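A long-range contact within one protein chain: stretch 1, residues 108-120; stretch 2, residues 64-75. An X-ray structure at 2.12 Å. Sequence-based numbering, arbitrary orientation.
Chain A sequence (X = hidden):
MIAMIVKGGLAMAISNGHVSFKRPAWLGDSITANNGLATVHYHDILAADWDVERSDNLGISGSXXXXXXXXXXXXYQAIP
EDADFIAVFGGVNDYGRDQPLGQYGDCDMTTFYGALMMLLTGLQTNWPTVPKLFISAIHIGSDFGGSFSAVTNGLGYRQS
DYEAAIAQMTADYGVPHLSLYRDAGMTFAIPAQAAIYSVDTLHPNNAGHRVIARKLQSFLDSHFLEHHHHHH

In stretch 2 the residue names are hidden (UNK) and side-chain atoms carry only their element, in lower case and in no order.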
# COMPACT_ATOMS: atom_id res chain seq x y z
N ASP A 108 -21.90 16.55 0.40
CA ASP A 108 -21.77 17.91 0.88
C ASP A 108 -20.86 18.05 2.11
O ASP A 108 -20.62 17.09 2.85
CB ASP A 108 -23.13 18.60 1.03
CG ASP A 108 -23.77 18.43 2.41
OD1 ASP A 108 -23.10 17.99 3.37
OD2 ASP A 108 -24.96 18.79 2.53
N MSE A 109 -20.40 19.28 2.30
CA MSE A 109 -19.35 19.64 3.23
C MSE A 109 -19.72 19.52 4.70
O MSE A 109 -18.88 19.72 5.58
CB MSE A 109 -19.00 21.09 2.97
CG MSE A 109 -17.56 21.40 3.11
SE MSE A 109 -17.33 23.15 2.36
CE MSE A 109 -17.83 22.79 0.50
N THR A 110 -20.99 19.21 4.95
CA THR A 110 -21.51 18.97 6.29
C THR A 110 -20.83 17.77 6.97
O THR A 110 -20.71 17.74 8.20
CB THR A 110 -23.07 18.83 6.21
OG1 THR A 110 -23.67 19.96 6.86
CG2 THR A 110 -23.60 17.54 6.83
N THR A 111 -20.36 16.81 6.17
CA THR A 111 -19.70 15.63 6.71
C THR A 111 -18.30 15.51 6.14
O THR A 111 -17.98 16.12 5.12
CB THR A 111 -20.50 14.33 6.43
OG1 THR A 111 -20.62 14.11 5.02
CG2 THR A 111 -21.89 14.37 7.08
N PHE A 112 -17.47 14.73 6.81
CA PHE A 112 -16.08 14.52 6.38
C PHE A 112 -16.02 13.88 4.99
O PHE A 112 -15.23 14.29 4.16
CB PHE A 112 -15.34 13.66 7.39
CG PHE A 112 -13.85 13.59 7.16
CD1 PHE A 112 -13.08 14.75 7.17
CD2 PHE A 112 -13.23 12.37 6.96
CE1 PHE A 112 -11.70 14.68 6.98
CE2 PHE A 112 -11.85 12.30 6.76
CZ PHE A 112 -11.09 13.46 6.77
N TYR A 113 -16.87 12.88 4.76
CA TYR A 113 -16.94 12.19 3.47
C TYR A 113 -17.39 13.10 2.35
O TYR A 113 -16.81 13.09 1.25
CB TYR A 113 -17.88 11.00 3.56
CG TYR A 113 -17.26 9.71 4.00
CD1 TYR A 113 -16.50 8.92 3.11
CD2 TYR A 113 -17.47 9.22 5.29
CE1 TYR A 113 -15.95 7.69 3.51
CE2 TYR A 113 -16.92 8.00 5.70
CZ TYR A 113 -16.17 7.25 4.81
OH TYR A 113 -15.65 6.06 5.23
N GLY A 114 -18.44 13.88 2.61
CA GLY A 114 -18.94 14.85 1.66
C GLY A 114 -17.92 15.92 1.34
O GLY A 114 -17.77 16.32 0.19
N ALA A 115 -17.18 16.37 2.35
CA ALA A 115 -16.20 17.42 2.14
C ALA A 115 -14.97 16.95 1.33
O ALA A 115 -14.50 17.68 0.46
CB ALA A 115 -15.80 18.07 3.43
N LEU A 116 -14.48 15.74 1.60
CA LEU A 116 -13.49 15.09 0.72
C LEU A 116 -13.92 15.02 -0.74
O LEU A 116 -13.14 15.36 -1.63
CB LEU A 116 -13.14 13.68 1.22
CG LEU A 116 -12.31 13.60 2.52
CD1 LEU A 116 -12.35 12.20 3.11
CD2 LEU A 116 -10.88 14.06 2.26
N MSE A 117 -15.17 14.61 -1.00
CA MSE A 117 -15.67 14.52 -2.37
C MSE A 117 -15.59 15.85 -3.13
O MSE A 117 -15.14 15.91 -4.28
CB MSE A 117 -17.11 13.99 -2.41
CG MSE A 117 -17.68 13.99 -3.82
SE MSE A 117 -19.47 13.23 -3.93
CE MSE A 117 -19.08 11.34 -3.47
N MSE A 118 -16.03 16.92 -2.48
CA MSE A 118 -15.98 18.21 -3.11
C MSE A 118 -14.56 18.72 -3.27
O MSE A 118 -14.22 19.29 -4.31
CB MSE A 118 -16.85 19.21 -2.38
CG MSE A 118 -18.31 18.96 -2.66
SE MSE A 118 -19.33 19.93 -1.35
CE MSE A 118 -19.38 21.65 -2.31
N LEU A 119 -13.72 18.51 -2.25
CA LEU A 119 -12.31 18.87 -2.35
C LEU A 119 -11.66 18.16 -3.54
O LEU A 119 -11.11 18.81 -4.41
CB LEU A 119 -11.56 18.51 -1.06
CG LEU A 119 -10.33 19.32 -0.58
CD1 LEU A 119 -9.40 18.42 0.21
CD2 LEU A 119 -9.55 20.01 -1.66
N LEU A 120 -11.75 16.84 -3.56
CA LEU A 120 -11.18 16.01 -4.63
C LEU A 120 -11.72 16.32 -6.03
O LEU A 120 -10.96 16.29 -6.99
CB LEU A 120 -11.37 14.52 -4.31
CG LEU A 120 -10.53 14.03 -3.13
CD1 LEU A 120 -11.04 12.69 -2.61
CD2 LEU A 120 -9.06 13.97 -3.52
N UNK A 64 -10.38 22.43 9.35
CA UNK A 64 -10.89 21.10 9.05
C UNK A 64 -11.04 21.00 7.54
O UNK A 64 -10.99 22.01 6.84
c UNK A 64 -12.16 20.84 11.22
c UNK A 64 -12.28 20.90 9.68
o UNK A 64 -13.14 21.99 9.28
N UNK A 65 -11.21 19.79 7.02
CA UNK A 65 -11.57 19.62 5.60
C UNK A 65 -13.04 20.00 5.42
O UNK A 65 -13.40 20.68 4.45
c UNK A 65 -11.30 18.18 5.12
c UNK A 65 -9.41 16.51 4.76
c UNK A 65 -11.96 17.94 3.77
c UNK A 65 -9.79 17.93 5.03
N UNK A 66 -13.87 19.58 6.36
CA UNK A 66 -15.30 19.90 6.35
C UNK A 66 -15.65 21.29 6.86
O UNK A 66 -14.76 22.11 7.18
N UNK A 67 -16.95 21.52 6.98
CA UNK A 67 -17.51 22.84 7.28
C UNK A 67 -17.18 23.53 8.61
O UNK A 67 -17.42 24.73 8.75
o UNK A 67 -19.57 21.97 8.18
c UNK A 67 -19.03 22.77 7.14
N UNK A 68 -16.63 22.79 9.58
CA UNK A 68 -16.57 23.25 10.97
C UNK A 68 -15.67 24.46 11.19
O UNK A 68 -16.06 25.40 11.90
c UNK A 68 -16.15 22.13 11.92
c UNK A 68 -17.17 21.00 12.13
n UNK A 68 -18.18 20.57 15.94
n UNK A 68 -17.25 22.60 16.46
n UNK A 68 -17.75 22.12 14.28
c UNK A 68 -17.73 21.76 15.56
c UNK A 68 -18.24 21.30 13.18
N UNK A 69 -14.49 24.44 10.57
CA UNK A 69 -13.46 25.48 10.73
C UNK A 69 -12.67 25.73 9.44
O UNK A 69 -11.87 24.88 9.05
c UNK A 69 -12.48 25.08 11.84
c UNK A 69 -13.48 23.76 13.74
c UNK A 69 -13.27 26.13 13.99
c UNK A 69 -14.04 23.67 15.03
o UNK A 69 -14.75 24.79 17.04
c UNK A 69 -14.20 24.83 15.77
c UNK A 69 -13.82 26.05 15.26
c UNK A 69 -13.08 24.98 13.21
N UNK A 70 -12.86 26.89 8.81
CA UNK A 70 -12.08 27.27 7.62
C UNK A 70 -11.95 26.15 6.60
O UNK A 70 -10.83 25.78 6.22
o UNK A 70 -10.29 29.12 9.92
o UNK A 70 -11.06 30.07 8.08
c UNK A 70 -10.67 27.73 8.02
c UNK A 70 -10.68 29.07 8.72
N UNK A 71 -13.09 25.60 6.16
CA UNK A 71 -13.14 24.41 5.31
C UNK A 71 -12.11 24.36 4.19
O UNK A 71 -12.17 25.17 3.27
c UNK A 71 -14.54 24.26 4.72
N UNK A 72 -11.20 23.41 4.24
CA UNK A 72 -10.31 23.15 3.09
C UNK A 72 -11.08 22.81 1.81
O UNK A 72 -10.58 23.04 0.69
c UNK A 72 -8.25 22.44 4.41
se UNK A 72 -6.99 20.95 4.74
c UNK A 72 -6.92 21.10 6.70
c UNK A 72 -9.32 22.04 3.41
N UNK A 73 -12.27 22.28 1.96
CA UNK A 73 -13.12 21.96 0.81
C UNK A 73 -13.64 23.20 0.08
O UNK A 73 -14.20 23.09 -1.00
c UNK A 73 -14.27 21.05 1.22
N UNK A 74 -13.43 24.38 0.67
CA UNK A 74 -13.61 25.64 -0.05
C UNK A 74 -12.28 26.38 -0.26
O UNK A 74 -12.04 26.94 -1.32
c UNK A 74 -14.71 26.58 0.58
c UNK A 74 -14.76 27.92 -0.16
c UNK A 74 -14.48 26.81 2.04
N UNK A 75 -11.40 26.35 0.74
CA UNK A 75 -10.15 27.11 0.67
C UNK A 75 -9.21 26.68 -0.46
O UNK A 75 -8.33 27.45 -0.86
c UNK A 75 -7.32 26.46 4.66
n UNK A 75 -6.90 25.36 5.27
c UNK A 75 -9.41 27.06 2.00
n UNK A 75 -6.50 27.14 3.87
n UNK A 75 -8.56 26.90 4.85
c UNK A 75 -9.11 28.11 4.24
c UNK A 75 -10.07 27.85 3.09

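Position 64 carries one carbon bearing an oxygen and a second carbon, with nothing of stretch 1 in reach: T64. Its OG1 works inward on its own loop, donating to the O of residue 66 (2.7 Å) and accepting from the N of residue 69 (3.1 Å).

Position 65 has four carbons, forked at the first, with one arm two carbons long. The end of the longer arm lies 3.7 Å from F112 CE1 and 3.8 Å from L116 CD2, and the short arm lies 3.9 Å from A115 CB. This is the pattern of isoleucine, and the residue is I65; the atoms measured are CD1 and CG2, and its CA-to-CB bond points toward stretch 1.

Position 66 has no side-chain atoms, and its CA sits 3.5 Å from A115 CB, so the two stretches meet here with backbone against a methyl. It is G66.

At 67 there is one carbon, then one oxygen, which lies 4.0 Å from T110 CA; the backbone N donates to M109 O (3.0 Å, 147°). This is S67, and the oxygen is OG.

Position 68 shows three carbons, a nitrogen, and a carbon with two more nitrogens, none touching stretch 1: R68. Position 69, a carbon and a six-carbon ring bearing an oxygen, is Y69; its OH accepts a weak hydrogen bond from R68 NH2 (3.4 Å). Position 70 has two carbons, the second with two oxygens, a carboxylate on a single CH2: D70, out of reach of stretch 1.

Position 71 has a single carbon, 3.8 Å from M109 SE. This is A71, the N-cap of the short helix that follows. Position 72 has two carbons, a selenium and a carbon, unbranched; its backbone O lies 3.9 Å from L119 CG. It is selenomethionine M72, whose side-chain end leads away.

Position 73 again has one carbon, CB, packed 3.5 Å from A115 O and 3.8 Å from M109 CG: A73. Position 74, one carbon carrying two, is V74; its CA-to-CB bond points away from stretch 1. Position 75 repeats the pattern of 68, and R75 braces its own stretch, NE donating to D70 O (2.9 Å).

The contact sets small residues at the close approach, with I65, M109 and L119 covering the space around them. A115 CA comes within 5.0 Å of G66 CA. A73 CA lies 4.5 Å from L119 CA, the alanine being the small partner. I65 fills the space among F112, A115 and L116, and M109 lies over A71 and A73. The one hydrogen bond across, S67 N to M109 O, ties the loop to the turn before the helix; the rest is mostly van der Waals packing, much of it between apolar side chains.

Stretch 2, residues 64-75: TIGSRYDAMAVR
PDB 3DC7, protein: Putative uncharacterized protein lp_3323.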